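Putative enoyl-CoA hydratase/isomerase (Acinetobacter baumannii, PDB 3FDU) probably acts on the acyl chain of coenzyme A thioesters, as a hydratase or isomerase of the crotonase family. Local coordinates at residues A[101-115]-A[121-135]. The protein carries 4 engineered substitutions. Numbering follows the deposited sequence.
Sequences PLIIAVKGVAIGIGV and ADLVFADNTALFQIP
Ile103 to Val106 pair with Leu123 to Ala126, and Val109 to Ile111 with Leu131 to Gln133, in two successive parallel beta ladders of the crotonase-type core, where two strands joined by a short loop run beside the next two, as in the repeated beta-beta-alpha units of the crotonase fold, and the chain bends from one sheet into another. In a parallel ladder one residue bonds to the two that flank its partner: Ile104, paired with Val124, gives its N to Leu123 O at 3.0 Å and takes Phe125 N on its O. Asp122 closes the start of the ladder: its OD2 accepts from Leu102 N at 2.8 Å on the anti side of the carboxylate, and its own N donates to Leu102 O. Lys211 forms a salt bridge with that same OD2, while Tyr157 of the second subunit bonds to OD1, so the carboxylate ties strand, helix and subunit together.

The register slips by two residues at the bend, where a type I turn from Asp127 to Ala130 takes up the extra length. Thr129 bridges the break, its OG1 accepting from Gly108 N at 3.0 Å; chi1 of 73° puts that oxygen between its own N and carbonyl carbon. Asp127 OD1 receives Thr129 N in an Asx turn. Inside the angle, Val106 CG1, anti to its backbone N, meets Ala130 CB at 3.8 Å and Phe132 CE1 at 3.9 Å. Ala110 CB lies 3.7 Å from Phe132 CD1, and Val115 CG2 comes to the ring edge. Gly112 N, at the N-cap of the next helix, ends the second ladder with a bond to Gln133 O, its N-H...O angle 173°.

Strand 52-57 flanks 102-106 in the larger sheet, helix 188-200 covers Ala105 and Phe125, and strand 169-170 continues the smaller sheet beyond 131-133, bringing Phe170 against Phe132.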
ATOM      1  N   PRO A 101     -12.056   9.826 -16.224  1.00 17.97           N
ATOM      2  CA  PRO A 101     -10.924  10.154 -15.341  1.00 17.79           C
ATOM      3  C   PRO A 101     -11.266  11.430 -14.525  1.00 18.17           C
ATOM      4  O   PRO A 101     -11.858  12.386 -15.076  1.00 17.74           O
ATOM      5  CB  PRO A 101      -9.771  10.408 -16.309  1.00 18.47           C
ATOM      6  CG  PRO A 101     -10.180   9.569 -17.635  1.00 17.70           C
ATOM      7  CD  PRO A 101     -11.689   9.850 -17.656  1.00 17.38           C
ATOM      8  N   LEU A 102     -10.919  11.411 -13.232  1.00 17.58           N
ATOM      9  CA  LEU A 102     -11.135  12.543 -12.287  1.00 16.36           C
ATOM     10  C   LEU A 102      -9.764  13.028 -11.806  1.00 17.81           C
ATOM     11  O   LEU A 102      -9.005  12.255 -11.187  1.00 16.17           O
ATOM     12  CB  LEU A 102     -11.974  12.100 -11.083  1.00 16.51           C
ATOM     13  CG  LEU A 102     -12.257  13.185 -10.007  1.00 19.47           C
ATOM     14  CD1 LEU A 102     -12.976  14.426 -10.613  1.00 17.65           C
ATOM     15  CD2 LEU A 102     -13.115  12.603  -8.880  1.00 18.08           C
ATOM     16  N   ILE A 103      -9.417  14.282 -12.126  1.00 16.56           N
ATOM     17  CA  ILE A 103      -8.171  14.846 -11.677  1.00 17.69           C
ATOM     18  C   ILE A 103      -8.494  15.931 -10.667  1.00 17.77           C
ATOM     19  O   ILE A 103      -9.437  16.678 -10.872  1.00 18.76           O
ATOM     20  CB  ILE A 103      -7.346  15.459 -12.844  1.00 18.16           C
ATOM     21  CG1 ILE A 103      -7.097  14.414 -13.964  1.00 15.37           C
ATOM     22  CG2 ILE A 103      -6.045  16.124 -12.345  1.00 17.32           C
ATOM     23  CD1 ILE A 103      -6.489  15.037 -15.229  1.00 17.22           C
ATOM     24  N   ILE A 104      -7.715  15.997  -9.575  1.00 17.79           N
ATOM     25  CA  ILE A 104      -7.847  17.047  -8.574  1.00 16.94           C
ATOM     26  C   ILE A 104      -6.552  17.853  -8.496  1.00 17.28           C
ATOM     27  O   ILE A 104      -5.420  17.303  -8.542  1.00 17.79           O
ATOM     28  CB  ILE A 104      -8.268  16.484  -7.197  1.00 18.09           C
ATOM     29  CG1 ILE A 104      -9.719  15.916  -7.334  1.00 19.37           C
ATOM     30  CG2 ILE A 104      -8.195  17.615  -6.102  1.00 16.13           C
ATOM     31  CD1 ILE A 104     -10.395  15.424  -6.051  1.00 19.59           C
ATOM     32  N   ALA A 105      -6.688  19.157  -8.361  1.00 16.07           N
ATOM     33  CA  ALA A 105      -5.500  19.990  -8.226  1.00 17.27           C
ATOM     34  C   ALA A 105      -5.593  20.763  -6.909  1.00 17.72           C
ATOM     35  O   ALA A 105      -6.573  21.439  -6.693  1.00 18.55           O
ATOM     36  CB  ALA A 105      -5.391  21.006  -9.439  1.00 17.56           C
ATOM     37  N   VAL A 106      -4.562  20.694  -6.068  1.00 17.52           N
ATOM     38  CA  VAL A 106      -4.653  21.261  -4.717  1.00 18.31           C
ATOM     39  C   VAL A 106      -3.663  22.427  -4.534  1.00 17.59           C
ATOM     40  O   VAL A 106      -2.485  22.280  -4.848  1.00 16.90           O
ATOM     41  CB  VAL A 106      -4.333  20.160  -3.648  1.00 17.61           C
ATOM     42  CG1 VAL A 106      -4.371  20.722  -2.221  1.00 19.56           C
ATOM     43  CG2 VAL A 106      -5.354  19.033  -3.776  1.00 18.32           C
ATOM     44  N   LYS A 107      -4.158  23.555  -4.043  1.00 18.01           N
ATOM     45  CA  LYS A 107      -3.347  24.673  -3.527  1.00 18.30           C
ATOM     46  C   LYS A 107      -3.909  24.984  -2.141  1.00 19.11           C
ATOM     47  O   LYS A 107      -5.106  24.759  -1.882  1.00 17.50           O
ATOM     48  CB  LYS A 107      -3.527  25.942  -4.381  1.00 19.42           C
ATOM     49  CG  LYS A 107      -2.854  25.935  -5.739  1.00 23.28           C
ATOM     50  CD  LYS A 107      -3.057  27.266  -6.472  1.00 22.41           C
ATOM     51  CE  LYS A 107      -2.547  27.094  -7.854  1.00 25.11           C
ATOM     52  NZ  LYS A 107      -2.535  28.355  -8.697  1.00 24.32           N
ATOM     53  N   GLY A 108      -3.051  25.468  -1.254  1.00 17.87           N
ATOM     54  CA  GLY A 108      -3.482  25.904   0.055  1.00 18.73           C
ATOM     55  C   GLY A 108      -4.166  24.811   0.901  1.00 18.94           C
ATOM     56  O   GLY A 108      -3.776  23.645   0.871  1.00 19.09           O
ATOM     57  N   VAL A 109      -5.206  25.180   1.636  1.00 19.80           N
ATOM     58  CA  VAL A 109      -5.808  24.238   2.613  1.00 20.49           C
ATOM     59  C   VAL A 109      -6.597  23.127   1.909  1.00 20.12           C
ATOM     60  O   VAL A 109      -7.342  23.369   0.936  1.00 19.69           O
ATOM     61  CB  VAL A 109      -6.660  24.940   3.707  1.00 20.19           C
ATOM     62  CG1 VAL A 109      -5.762  25.938   4.579  1.00 23.02           C
ATOM     63  CG2 VAL A 109      -7.872  25.642   3.103  1.00 21.38           C
ATOM     64  N   ALA A 110      -6.446  21.915   2.432  1.00 19.43           N
ATOM     65  CA  ALA A 110      -7.231  20.770   1.967  1.00 18.09           C
ATOM     66  C   ALA A 110      -7.482  19.940   3.189  1.00 17.49           C
ATOM     67  O   ALA A 110      -6.619  19.147   3.584  1.00 17.29           O
ATOM     68  CB  ALA A 110      -6.421  19.973   0.972  1.00 18.61           C
ATOM     69  N   ILE A 111      -8.659  20.112   3.787  1.00 16.30           N
ATOM     70  CA  ILE A 111      -8.934  19.582   5.157  1.00 17.66           C
ATOM     71  C   ILE A 111     -10.142  18.671   5.164  1.00 17.72           C
ATOM     72  O   ILE A 111     -11.120  18.984   4.506  1.00 18.44           O
ATOM     73  CB  ILE A 111      -9.163  20.774   6.158  1.00 17.03           C
ATOM     74  CG1 ILE A 111      -7.799  21.557   6.321  1.00 20.13           C
ATOM     75  CG2 ILE A 111      -9.558  20.265   7.558  1.00 19.57           C
ATOM     76  CD1 ILE A 111      -7.947  22.887   7.130  1.00 23.49           C
ATOM     77  N   GLY A 112     -10.040  17.508   5.819  1.00 18.32           N
ATOM     78  CA  GLY A 112     -11.199  16.627   6.069  1.00 19.08           C
ATOM     79  C   GLY A 112     -11.596  15.978   4.756  1.00 21.14           C
ATOM     80  O   GLY A 112     -10.837  15.184   4.182  1.00 19.81           O
ATOM     81  N   ILE A 113     -12.778  16.330   4.252  1.00 21.76           N
ATOM     82  CA  ILE A 113     -13.136  15.961   2.897  1.00 21.95           C
ATOM     83  C   ILE A 113     -12.131  16.442   1.805  1.00 21.53           C
ATOM     84  O   ILE A 113     -12.080  15.862   0.731  1.00 21.57           O
ATOM     85  CB  ILE A 113     -14.535  16.499   2.540  1.00 23.29           C
ATOM     86  CG1 ILE A 113     -14.964  15.899   1.194  1.00 26.93           C
ATOM     87  CG2 ILE A 113     -14.524  18.030   2.450  1.00 21.12           C
ATOM     88  CD1 ILE A 113     -16.299  15.251   1.218  1.00 28.25           C
ATOM     89  N   GLY A 114     -11.358  17.501   2.069  1.00 20.59           N
ATOM     90  CA  GLY A 114     -10.296  17.936   1.140  1.00 19.09           C
ATOM     91  C   GLY A 114      -9.206  16.885   0.975  1.00 18.18           C
ATOM     92  O   GLY A 114      -8.568  16.823  -0.092  1.00 19.31           O
ATOM     93  N   VAL A 115      -9.003  16.043   1.985  1.00 16.52           N
ATOM     94  CA  VAL A 115      -8.129  14.876   1.850  1.00 17.68           C
ATOM     95  C   VAL A 115      -8.908  13.610   1.386  1.00 17.28           C
ATOM     96  O   VAL A 115      -8.411  12.871   0.533  1.00 18.12           O
ATOM     97  CB  VAL A 115      -7.409  14.494   3.174  1.00 17.02           C
ATOM     98  CG1 VAL A 115      -6.613  13.157   3.037  1.00 18.87           C
ATOM     99  CG2 VAL A 115      -6.383  15.545   3.583  1.00 19.82           C
ATOM    100  N   ALA A 121     -10.084  10.332  -6.442  1.00 20.37           N
ATOM    101  CA  ALA A 121      -9.583  10.838  -7.711  1.00 18.66           C
ATOM    102  C   ALA A 121      -8.571   9.850  -8.292  1.00 18.71           C
ATOM    103  O   ALA A 121      -7.910   9.151  -7.543  1.00 17.47           O
ATOM    104  CB  ALA A 121      -8.897  12.240  -7.525  1.00 19.13           C
ATOM    105  N   ASP A 122      -8.412   9.843  -9.624  1.00 17.26           N
ATOM    106  CA  ASP A 122      -7.364   9.046 -10.258  1.00 18.02           C
ATOM    107  C   ASP A 122      -5.958   9.636 -10.164  1.00 17.62           C
ATOM    108  O   ASP A 122      -4.984   8.901 -10.022  1.00 16.17           O
ATOM    109  CB  ASP A 122      -7.755   8.844 -11.713  1.00 18.95           C
ATOM    110  CG  ASP A 122      -9.140   8.236 -11.830  1.00 19.75           C
ATOM    111  OD1 ASP A 122      -9.340   7.165 -11.217  1.00 21.32           O
ATOM    112  OD2 ASP A 122     -10.028   8.849 -12.464  1.00 21.91           O
ATOM    113  N   LEU A 123      -5.869  10.965 -10.295  1.00 18.24           N
ATOM    114  CA  LEU A 123      -4.587  11.710 -10.286  1.00 18.57           C
ATOM    115  C   LEU A 123      -4.789  12.994  -9.480  1.00 17.25           C
ATOM    116  O   LEU A 123      -5.862  13.608  -9.523  1.00 16.79           O
ATOM    117  CB  LEU A 123      -4.181  12.119 -11.693  1.00 18.49           C
ATOM    118  CG  LEU A 123      -4.270  10.968 -12.714  1.00 21.17           C
ATOM    119  CD1 LEU A 123      -4.141  11.545 -14.095  1.00 24.16           C
ATOM    120  CD2 LEU A 123      -3.195  10.018 -12.364  1.00 20.66           C
ATOM    121  N   VAL A 124      -3.767  13.334  -8.712  1.00 17.17           N
ATOM    122  CA  VAL A 124      -3.792  14.503  -7.884  1.00 16.11           C
ATOM    123  C   VAL A 124      -2.495  15.278  -8.021  1.00 17.72           C
ATOM    124  O   VAL A 124      -1.397  14.689  -7.890  1.00 17.29           O
ATOM    125  CB  VAL A 124      -3.948  14.122  -6.408  1.00 16.28           C
ATOM    126  CG1 VAL A 124      -3.968  15.391  -5.557  1.00 11.72           C
ATOM    127  CG2 VAL A 124      -5.256  13.336  -6.176  1.00 17.35           C
ATOM    128  N   PHE A 125      -2.615  16.579  -8.328  1.00 17.78           N
ATOM    129  CA  PHE A 125      -1.443  17.444  -8.389  1.00 18.29           C
ATOM    130  C   PHE A 125      -1.547  18.516  -7.298  1.00 18.45           C
ATOM    131  O   PHE A 125      -2.629  19.018  -7.008  1.00 19.97           O
ATOM    132  CB  PHE A 125      -1.291  18.092  -9.783  1.00 19.21           C
ATOM    133  CG  PHE A 125      -1.249  17.080 -10.902  1.00 19.75           C
ATOM    134  CD1 PHE A 125      -0.106  16.265 -11.086  1.00 22.47           C
ATOM    135  CD2 PHE A 125      -2.357  16.895 -11.736  1.00 19.25           C
ATOM    136  CE1 PHE A 125      -0.072  15.296 -12.137  1.00 18.90           C
ATOM    137  CE2 PHE A 125      -2.297  15.969 -12.781  1.00 22.06           C
ATOM    138  CZ  PHE A 125      -1.148  15.163 -12.950  1.00 18.29           C
ATOM    139  N   ALA A 126      -0.433  18.836  -6.668  1.00 18.95           N
ATOM    140  CA  ALA A 126      -0.447  19.899  -5.648  1.00 19.55           C
ATOM    141  C   ALA A 126       0.768  20.787  -5.854  1.00 19.93           C
ATOM    142  O   ALA A 126       1.757  20.375  -6.487  1.00 19.49           O
ATOM    143  CB  ALA A 126      -0.392  19.275  -4.251  1.00 18.89           C
ATOM    144  N   ASP A 127       0.724  21.995  -5.302  1.00 20.74           N
ATOM    145  CA  ASP A 127       1.945  22.781  -5.227  1.00 21.35           C
ATOM    146  C   ASP A 127       2.372  22.831  -3.749  1.00 21.36           C
ATOM    147  O   ASP A 127       1.703  22.225  -2.890  1.00 18.43           O
ATOM    148  CB  ASP A 127       1.767  24.177  -5.893  1.00 21.38           C
ATOM    149  CG  ASP A 127       0.864  25.135  -5.090  1.00 24.27           C
ATOM    150  OD1 ASP A 127       0.578  24.883  -3.876  1.00 25.80           O
ATOM    151  OD2 ASP A 127       0.458  26.185  -5.677  1.00 25.17           O
ATOM    152  N   ASN A 128       3.516  23.480  -3.479  1.00 19.44           N
ATOM    153  CA  ASN A 128       4.121  23.426  -2.159  1.00 20.56           C
ATOM    154  C   ASN A 128       3.349  24.238  -1.132  1.00 19.50           C
ATOM    155  O   ASN A 128       3.683  24.230   0.073  1.00 20.71           O
ATOM    156  CB  ASN A 128       5.574  23.911  -2.206  1.00 19.80           C
ATOM    157  CG  ASN A 128       6.465  23.202  -1.169  1.00 23.64           C
ATOM    158  OD1 ASN A 128       6.248  22.034  -0.824  1.00 22.47           O
ATOM    159  ND2 ASN A 128       7.536  23.880  -0.758  1.00 19.55           N
ATOM    160  N   THR A 129       2.348  24.971  -1.597  1.00 19.17           N
ATOM    161  CA  THR A 129       1.504  25.748  -0.663  1.00 20.26           C
ATOM    162  C   THR A 129       0.419  24.865   0.004  1.00 20.20           C
ATOM    163  O   THR A 129      -0.280  25.310   0.927  1.00 18.73           O
ATOM    164  CB  THR A 129       0.737  26.931  -1.350  1.00 21.58           C
ATOM    165  OG1 THR A 129      -0.352  26.425  -2.156  1.00 20.30           O
ATOM    166  CG2 THR A 129       1.657  27.827  -2.220  1.00 22.81           C
ATOM    167  N   ALA A 130       0.282  23.629  -0.463  1.00 19.23           N
ATOM    168  CA  ALA A 130      -0.769  22.750   0.042  1.00 19.63           C
ATOM    169  C   ALA A 130      -0.577  22.341   1.508  1.00 19.97           C
ATOM    170  O   ALA A 130       0.495  21.922   1.920  1.00 21.15           O
ATOM    171  CB  ALA A 130      -0.886  21.541  -0.834  1.00 18.61           C
ATOM    172  N   LEU A 131      -1.646  22.448   2.287  1.00 19.39           N
ATOM    173  CA  LEU A 131      -1.593  22.088   3.687  1.00 19.57           C
ATOM    174  C   LEU A 131      -2.779  21.180   3.972  1.00 19.21           C
ATOM    175  O   LEU A 131      -3.929  21.611   3.895  1.00 20.73           O
ATOM    176  CB  LEU A 131      -1.668  23.344   4.589  1.00 19.81           C
ATOM    177  CG  LEU A 131      -0.365  24.198   4.590  1.00 20.27           C
ATOM    178  CD1 LEU A 131      -0.684  25.468   5.373  1.00 24.22           C
ATOM    179  CD2 LEU A 131       0.886  23.441   5.154  1.00 21.63           C
ATOM    180  N   PHE A 132      -2.488  19.947   4.326  1.00 19.16           N
ATOM    181  CA  PHE A 132      -3.522  18.914   4.443  1.00 18.25           C
ATOM    182  C   PHE A 132      -3.801  18.577   5.919  1.00 18.25           C
ATOM    183  O   PHE A 132      -2.927  18.677   6.767  1.00 17.21           O
ATOM    184  CB  PHE A 132      -3.075  17.625   3.760  1.00 18.31           C
ATOM    185  CG  PHE A 132      -2.687  17.769   2.296  1.00 18.84           C
ATOM    186  CD1 PHE A 132      -3.631  17.549   1.298  1.00 20.77           C
ATOM    187  CD2 PHE A 132      -1.377  18.063   1.924  1.00 18.96           C
ATOM    188  CE1 PHE A 132      -3.283  17.649  -0.056  1.00 20.47           C
ATOM    189  CE2 PHE A 132      -1.009  18.180   0.563  1.00 20.34           C
ATOM    190  CZ  PHE A 132      -1.963  17.976  -0.435  1.00 20.78           C
ATOM    191  N   GLN A 133      -5.010  18.072   6.194  1.00 18.20           N
ATOM    192  CA  GLN A 133      -5.300  17.566   7.530  1.00 17.74           C
ATOM    193  C   GLN A 133      -6.533  16.671   7.488  1.00 18.62           C
ATOM    194  O   GLN A 133      -7.458  16.926   6.706  1.00 18.23           O
ATOM    195  CB  GLN A 133      -5.552  18.742   8.503  1.00 17.35           C
ATOM    196  CG  GLN A 133      -5.730  18.262  10.007  1.00 18.85           C
ATOM    197  CD  GLN A 133      -6.182  19.445  10.858  1.00 22.18           C
ATOM    198  OE1 GLN A 133      -6.665  20.439  10.312  1.00 21.31           O
ATOM    199  NE2 GLN A 133      -5.987  19.360  12.159  1.00 21.96           N
ATOM    200  N   ILE A 134      -6.521  15.590   8.294  1.00 19.65           N
ATOM    201  CA  ILE A 134      -7.717  14.780   8.560  1.00 19.08           C
ATOM    202  C   ILE A 134      -8.063  14.966  10.031  1.00 18.72           C
ATOM    203  O   ILE A 134      -7.557  14.258  10.902  1.00 20.15           O
ATOM    204  CB  ILE A 134      -7.440  13.264   8.329  1.00 19.55           C
ATOM    205  CG1 ILE A 134      -6.578  13.090   7.068  1.00 19.78           C
ATOM    206  CG2 ILE A 134      -8.775  12.456   8.147  1.00 18.84           C
ATOM    207  CD1 ILE A 134      -6.354  11.631   6.693  1.00 20.50           C
ATOM    208  N   PRO A 135      -8.886  15.938  10.323  1.00 19.79           N
ATOM    209  CA  PRO A 135      -9.137  16.346  11.716  1.00 19.82           C
ATOM    210  C   PRO A 135     -10.223  15.562  12.421  1.00 19.66           C
ATOM    211  O   PRO A 135     -10.549  15.899  13.592  1.00 20.99           O
ATOM    212  CB  PRO A 135      -9.603  17.804  11.565  1.00 20.51           C
ATOM    213  CG  PRO A 135     -10.268  17.828  10.213  1.00 21.36           C
ATOM    214  CD  PRO A 135      -9.520  16.834   9.344  1.00 20.05           C
TER